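Local coordinates for Cag pathogenicity island protein (Cag10) (Helicobacter pylori 26695, PDB 6IQT) that is the VirB8 homologue of the Cag type IV secretion system and probably helps assemble the secretion channel at the inner membrane, here seen as its soluble domain, at residues A[103-115]-A[125-137]. Residues are numbered along the deposited sequence; the frame is centred on the assembly and turned at random.
Sequences PLTRLTFFITIKI and YITKKQVTIYYDF
From Thr-105 paired with Tyr-135 to Ile-115 paired with Tyr-125, two neighbouring antiparallel strands of one hairpin zip together without a bulge. Twelve backbone hydrogen bonds join the six hydrogen-bonded pairs, among them Ile-113 N to Thr-127 O at 2.8 Å; most residues of the non-hydrogen-bonded pairs add a CA-H...O contact to one of these carbonyls, as Thr-132 CA does to Leu-107 O (3.2 Å). Apolar contacts line the face carrying Leu-107, Phe-109, Val-131 and Ile-133, which helix 30-43 covers in part. Leu-107 CG meets the edge of the Tyr-135 ring at CE1 (3.6 Å), its side chain running nearly perpendicular to the tyrosine, while Thr-105 lies alongside that ring. With chi1 at 49°, Phe-109 CG sits between its backbone N and carbonyl carbon, and the ring swings over the backbone so that Val-131 O lies over the centre of one ring face and CZ reaches Val-131 CG1 (3.8 Å). At the far end Ile-115 lies across one face of the Tyr-125 ring: CG2 makes a CH-pi contact there, and CD1, on the same side, comes within 3.5 Å of Tyr-125 CE1. The other face is more polar. Arg-106 CG, anti to the backbone N, makes a CH-pi contact over the Tyr-134 ring face, 4.2 Å from its centroid, with the guanidinium plane almost perpendicular to the ring. The guanidinium forms salt bridges with Glu-97 of strand 84-98 and Asp-52 of the second subunit, an aspartate also hydrogen-bonded to Tyr-134 OH. Methyls Thr-112 CG2 and Ile-126 CG2 press together tightly at 3.4 Å. The chemistry thus divides the central hairpin of this NTF2-like VirB8 domain: one largely apolar face packs in part against helix 30-43, whereas the Arg-106/Tyr-134 pair on the other links the neighbouring strand to the second subunit.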
loop_
_atom_site.group_PDB
_atom_site.type_symbol
_atom_site.label_atom_id
_atom_site.label_comp_id
_atom_site.label_asym_id
_atom_site.label_seq_id
_atom_site.Cartn_x
_atom_site.Cartn_y
_atom_site.Cartn_z
ATOM N N PRO A 103 6.608 17.619 -5.616
ATOM C CA PRO A 103 7.464 17.125 -6.704
ATOM C C PRO A 103 7.283 15.637 -7.004
ATOM O O PRO A 103 7.857 15.144 -7.988
ATOM C CB PRO A 103 8.874 17.421 -6.188
ATOM C CG PRO A 103 8.738 17.306 -4.697
ATOM C CD PRO A 103 7.363 17.841 -4.369
ATOM N N LEU A 104 6.494 14.909 -6.217
ATOM C CA LEU A 104 6.376 13.462 -6.405
ATOM C C LEU A 104 5.358 13.105 -7.490
ATOM O O LEU A 104 4.417 13.854 -7.772
ATOM C CB LEU A 104 5.977 12.779 -5.090
ATOM C CG LEU A 104 6.883 12.999 -3.879
ATOM C CD1 LEU A 104 6.210 12.436 -2.638
ATOM C CD2 LEU A 104 8.226 12.331 -4.123
ATOM N N THR A 105 5.555 11.927 -8.088
ATOM C CA THR A 105 4.623 11.332 -9.034
ATOM C C THR A 105 4.154 9.997 -8.466
ATOM O O THR A 105 4.953 9.238 -7.907
ATOM C CB THR A 105 5.288 11.132 -10.431
ATOM O OG1 THR A 105 5.703 12.396 -10.939
ATOM C CG2 THR A 105 4.313 10.491 -11.434
ATOM N N ARG A 106 2.855 9.727 -8.596
ATOM C CA ARG A 106 2.233 8.492 -8.120
ATOM C C ARG A 106 2.064 7.510 -9.278
ATOM O O ARG A 106 1.493 7.859 -10.309
ATOM C CB ARG A 106 0.863 8.793 -7.498
ATOM C CG ARG A 106 0.220 7.599 -6.779
ATOM C CD ARG A 106 -1.287 7.555 -7.007
ATOM N NE ARG A 106 -1.951 8.811 -6.681
ATOM C CZ ARG A 106 -2.794 9.436 -7.500
ATOM N NH1 ARG A 106 -3.055 8.930 -8.700
ATOM N NH2 ARG A 106 -3.374 10.566 -7.130
ATOM N N LEU A 107 2.558 6.287 -9.104
ATOM C CA LEU A 107 2.348 5.199 -10.046
ATOM C C LEU A 107 1.428 4.157 -9.414
ATOM O O LEU A 107 1.558 3.846 -8.228
ATOM C CB LEU A 107 3.691 4.559 -10.429
ATOM C CG LEU A 107 4.799 5.439 -11.022
ATOM C CD1 LEU A 107 6.072 4.615 -11.255
ATOM C CD2 LEU A 107 4.342 6.079 -12.341
ATOM N N THR A 108 0.483 3.619 -10.186
ATOM C CA THR A 108 -0.400 2.581 -9.653
ATOM C C THR A 108 -0.461 1.415 -10.636
ATOM O O THR A 108 -0.558 1.616 -11.852
ATOM C CB THR A 108 -1.828 3.132 -9.352
ATOM O OG1 THR A 108 -2.305 3.882 -10.470
ATOM C CG2 THR A 108 -1.816 4.061 -8.146
ATOM N N PHE A 109 -0.370 0.194 -10.115
ATOM C CA PHE A 109 -0.319 -0.977 -10.984
ATOM C C PHE A 109 -0.552 -2.211 -10.129
ATOM O O PHE A 109 -0.601 -2.143 -8.897
ATOM C CB PHE A 109 1.024 -1.085 -11.727
ATOM C CG PHE A 109 2.223 -0.945 -10.826
ATOM C CD1 PHE A 109 2.783 -2.060 -10.223
ATOM C CD2 PHE A 109 2.788 0.310 -10.580
ATOM C CE1 PHE A 109 3.893 -1.929 -9.372
ATOM C CE2 PHE A 109 3.890 0.445 -9.743
ATOM C CZ PHE A 109 4.442 -0.676 -9.140
ATOM N N PHE A 110 -0.683 -3.347 -10.800
ATOM C CA PHE A 110 -0.841 -4.628 -10.131
ATOM C C PHE A 110 0.447 -5.422 -10.287
ATOM O O PHE A 110 1.156 -5.282 -11.287
ATOM C CB PHE A 110 -2.011 -5.430 -10.722
ATOM C CG PHE A 110 -3.366 -4.811 -10.465
ATOM C CD1 PHE A 110 -4.007 -4.989 -9.249
ATOM C CD2 PHE A 110 -3.999 -4.061 -11.440
ATOM C CE1 PHE A 110 -5.258 -4.431 -9.013
ATOM C CE2 PHE A 110 -5.249 -3.503 -11.208
ATOM C CZ PHE A 110 -5.875 -3.688 -9.998
ATOM N N ILE A 111 0.732 -6.281 -9.303
ATOM C CA ILE A 111 1.861 -7.199 -9.409
ATOM C C ILE A 111 1.390 -8.621 -9.142
ATOM O O ILE A 111 0.381 -8.864 -8.480
ATOM C CB ILE A 111 3.039 -6.854 -8.463
ATOM C CG1 ILE A 111 2.657 -7.037 -7.001
ATOM C CG2 ILE A 111 3.559 -5.447 -8.717
ATOM C CD1 ILE A 111 3.877 -6.974 -6.083
ATOM N N THR A 112 2.137 -9.564 -9.688
ATOM C CA THR A 112 1.919 -10.977 -9.436
ATOM C C THR A 112 3.221 -11.527 -8.878
ATOM O O THR A 112 4.297 -11.235 -9.412
ATOM C CB THR A 112 1.484 -11.705 -10.721
ATOM O OG1 THR A 112 0.218 -11.187 -11.162
ATOM C CG2 THR A 112 1.328 -13.185 -10.474
ATOM N N ILE A 113 3.133 -12.260 -7.777
ATOM C CA ILE A 113 4.293 -12.876 -7.143
ATOM C C ILE A 113 4.132 -14.389 -7.259
ATOM O O ILE A 113 3.145 -14.959 -6.769
ATOM C CB ILE A 113 4.445 -12.443 -5.677
ATOM C CG1 ILE A 113 4.442 -10.910 -5.561
ATOM C CG2 ILE A 113 5.721 -13.035 -5.072
ATOM C CD1 ILE A 113 4.527 -10.387 -4.130
ATOM N N LYS A 114 5.089 -15.038 -7.916
ATOM C CA LYS A 114 5.088 -16.493 -8.038
ATOM C C LYS A 114 6.016 -17.066 -6.973
ATOM O O LYS A 114 7.216 -16.762 -6.955
ATOM C CB LYS A 114 5.508 -16.946 -9.434
ATOM C CG LYS A 114 5.437 -18.471 -9.618
ATOM C CD LYS A 114 5.700 -18.901 -11.060
ATOM C CE LYS A 114 7.021 -18.358 -11.604
ATOM N NZ LYS A 114 8.202 -18.867 -10.850
ATOM N N ILE A 115 5.449 -17.865 -6.078
ATOM C CA ILE A 115 6.177 -18.481 -4.979
ATOM C C ILE A 115 6.310 -19.968 -5.292
ATOM O O ILE A 115 5.307 -20.665 -5.489
ATOM C CB ILE A 115 5.472 -18.225 -3.639
ATOM C CG1 ILE A 115 5.719 -16.777 -3.191
ATOM C CG2 ILE A 115 5.940 -19.197 -2.588
ATOM C CD1 ILE A 115 4.490 -16.075 -2.671
ATOM N N TYR A 125 2.447 -21.335 -5.802
ATOM C CA TYR A 125 1.242 -20.545 -5.644
ATOM C C TYR A 125 1.507 -19.095 -6.013
ATOM O O TYR A 125 2.619 -18.582 -5.859
ATOM C CB TYR A 125 0.655 -20.651 -4.236
ATOM C CG TYR A 125 1.373 -20.029 -3.055
ATOM C CD1 TYR A 125 1.192 -18.691 -2.744
ATOM C CD2 TYR A 125 2.149 -20.802 -2.174
ATOM C CE1 TYR A 125 1.813 -18.126 -1.635
ATOM C CE2 TYR A 125 2.761 -20.235 -1.066
ATOM C CZ TYR A 125 2.598 -18.916 -0.802
ATOM O OH TYR A 125 3.218 -18.373 0.299
ATOM N N ILE A 126 0.451 -18.433 -6.472
ATOM C CA ILE A 126 0.519 -17.068 -6.984
ATOM C C ILE A 126 -0.200 -16.151 -6.003
ATOM O O ILE A 126 -1.304 -16.467 -5.542
ATOM C CB ILE A 126 -0.102 -16.970 -8.392
ATOM C CG1 ILE A 126 0.858 -17.534 -9.442
ATOM C CG2 ILE A 126 -0.483 -15.539 -8.728
ATOM C CD1 ILE A 126 0.158 -18.128 -10.650
ATOM N N THR A 127 0.431 -15.032 -5.656
ATOM C CA THR A 127 -0.267 -13.975 -4.946
ATOM C C THR A 127 -0.296 -12.726 -5.823
ATOM O O THR A 127 0.553 -12.542 -6.695
ATOM C CB THR A 127 0.364 -13.689 -3.570
ATOM O OG1 THR A 127 1.619 -13.025 -3.722
ATOM C CG2 THR A 127 0.585 -14.990 -2.796
ATOM N N LYS A 128 -1.310 -11.890 -5.621
ATOM C CA LYS A 128 -1.495 -10.685 -6.417
ATOM C C LYS A 128 -1.707 -9.518 -5.469
ATOM O O LYS A 128 -2.319 -9.680 -4.409
ATOM C CB LYS A 128 -2.689 -10.822 -7.392
ATOM C CG LYS A 128 -2.479 -11.852 -8.517
ATOM C CD LYS A 128 -3.793 -12.476 -8.976
ATOM C CE LYS A 128 -3.645 -13.990 -9.186
ATOM N NZ LYS A 128 -4.185 -14.794 -8.028
ATOM N N LYS A 129 -1.170 -8.354 -5.839
ATOM C CA LYS A 129 -1.254 -7.155 -5.020
ATOM C C LYS A 129 -1.508 -5.956 -5.920
ATOM O O LYS A 129 -1.101 -5.944 -7.081
ATOM C CB LYS A 129 0.038 -6.894 -4.228
ATOM C CG LYS A 129 0.356 -7.892 -3.108
ATOM C CD LYS A 129 1.791 -7.706 -2.633
ATOM C CE LYS A 129 2.044 -8.378 -1.292
ATOM N NZ LYS A 129 1.577 -9.785 -1.306
ATOM N N GLN A 130 -2.154 -4.936 -5.368
ATOM C CA GLN A 130 -2.191 -3.630 -6.010
ATOM C C GLN A 130 -1.196 -2.726 -5.295
ATOM O O GLN A 130 -1.179 -2.663 -4.065
ATOM C CB GLN A 130 -3.591 -3.007 -5.983
ATOM C CG GLN A 130 -3.636 -1.715 -6.778
ATOM C CD GLN A 130 -4.721 -0.774 -6.307
ATOM O OE1 GLN A 130 -5.769 -0.664 -6.939
ATOM N NE2 GLN A 130 -4.475 -0.087 -5.190
ATOM N N VAL A 131 -0.341 -2.067 -6.064
ATOM C CA VAL A 131 0.802 -1.354 -5.515
ATOM C C VAL A 131 0.734 0.081 -5.998
ATOM O O VAL A 131 0.452 0.329 -7.176
ATOM C CB VAL A 131 2.145 -2.000 -5.950
ATOM C CG1 VAL A 131 3.341 -1.124 -5.554
ATOM C CG2 VAL A 131 2.275 -3.422 -5.405
ATOM N N THR A 132 1.046 1.006 -5.098
ATOM C CA THR A 132 1.205 2.426 -5.389
ATOM C C THR A 132 2.604 2.853 -4.967
ATOM O O THR A 132 2.995 2.635 -3.818
ATOM C CB THR A 132 0.175 3.251 -4.607
ATOM O OG1 THR A 132 -1.145 2.781 -4.889
ATOM C CG2 THR A 132 0.298 4.726 -4.934
ATOM N N ILE A 133 3.361 3.478 -5.861
ATOM C CA ILE A 133 4.646 4.013 -5.426
ATOM C C ILE A 133 4.700 5.500 -5.752
ATOM O O ILE A 133 4.101 5.981 -6.719
ATOM C CB ILE A 133 5.885 3.290 -6.022
ATOM C CG1 ILE A 133 6.083 3.644 -7.485
ATOM C CG2 ILE A 133 5.873 1.756 -5.792
ATOM C CD1 ILE A 133 7.543 3.672 -7.877
ATOM N N TYR A 134 5.447 6.230 -4.934
ATOM C CA TYR A 134 5.696 7.647 -5.143
ATOM C C TYR A 134 7.181 7.820 -5.419
ATOM O O TYR A 134 8.011 7.298 -4.669
ATOM C CB TYR A 134 5.272 8.453 -3.914
ATOM C CG TYR A 134 3.796 8.334 -3.587
ATOM C CD1 TYR A 134 3.289 7.231 -2.916
ATOM C CD2 TYR A 134 2.910 9.328 -3.964
ATOM C CE1 TYR A 134 1.912 7.133 -2.619
ATOM C CE2 TYR A 134 1.562 9.230 -3.693
ATOM C CZ TYR A 134 1.067 8.142 -3.015
ATOM O OH TYR A 134 -0.288 8.078 -2.742
ATOM N N TYR A 135 7.525 8.550 -6.483
ATOM C CA TYR A 135 8.926 8.651 -6.866
ATOM C C TYR A 135 9.275 10.073 -7.294
ATOM O O TYR A 135 8.412 10.885 -7.638
ATOM C CB TYR A 135 9.295 7.663 -8.006
ATOM C CG TYR A 135 8.814 8.128 -9.359
ATOM C CD1 TYR A 135 7.557 7.774 -9.818
ATOM C CD2 TYR A 135 9.615 8.946 -10.170
ATOM C CE1 TYR A 135 7.090 8.210 -11.059
ATOM C CE2 TYR A 135 9.150 9.400 -11.401
ATOM C CZ TYR A 135 7.889 9.039 -11.835
ATOM O OH TYR A 135 7.432 9.477 -13.060
ATOM N N ASP A 136 10.576 10.342 -7.280
ATOM C CA ASP A 136 11.143 11.505 -7.951
ATOM C C ASP A 136 12.551 11.127 -8.386
ATOM O O ASP A 136 13.068 10.075 -8.007
ATOM C CB ASP A 136 11.120 12.736 -7.041
ATOM C CG ASP A 136 11.308 14.052 -7.804
ATOM O OD1 ASP A 136 11.434 14.050 -9.052
ATOM O OD2 ASP A 136 11.315 15.101 -7.131
ATOM N N PHE A 137 13.169 11.975 -9.214
ATOM C CA PHE A 137 14.550 11.750 -9.638
ATOM C C PHE A 137 15.487 12.581 -8.769
ATOM O O PHE A 137 15.239 13.765 -8.543
ATOM C CB PHE A 137 14.744 12.094 -11.120
ATOM C CG PHE A 137 14.225 11.044 -12.051
ATOM C CD1 PHE A 137 15.009 9.952 -12.391
ATOM C CD2 PHE A 137 12.945 11.130 -12.568
ATOM C CE1 PHE A 137 14.529 8.969 -13.249
ATOM C CE2 PHE A 137 12.452 10.143 -13.421
ATOM C CZ PHE A 137 13.245 9.070 -13.765
HETATM O O HOH W 1 8.253 12.978 -9.662
#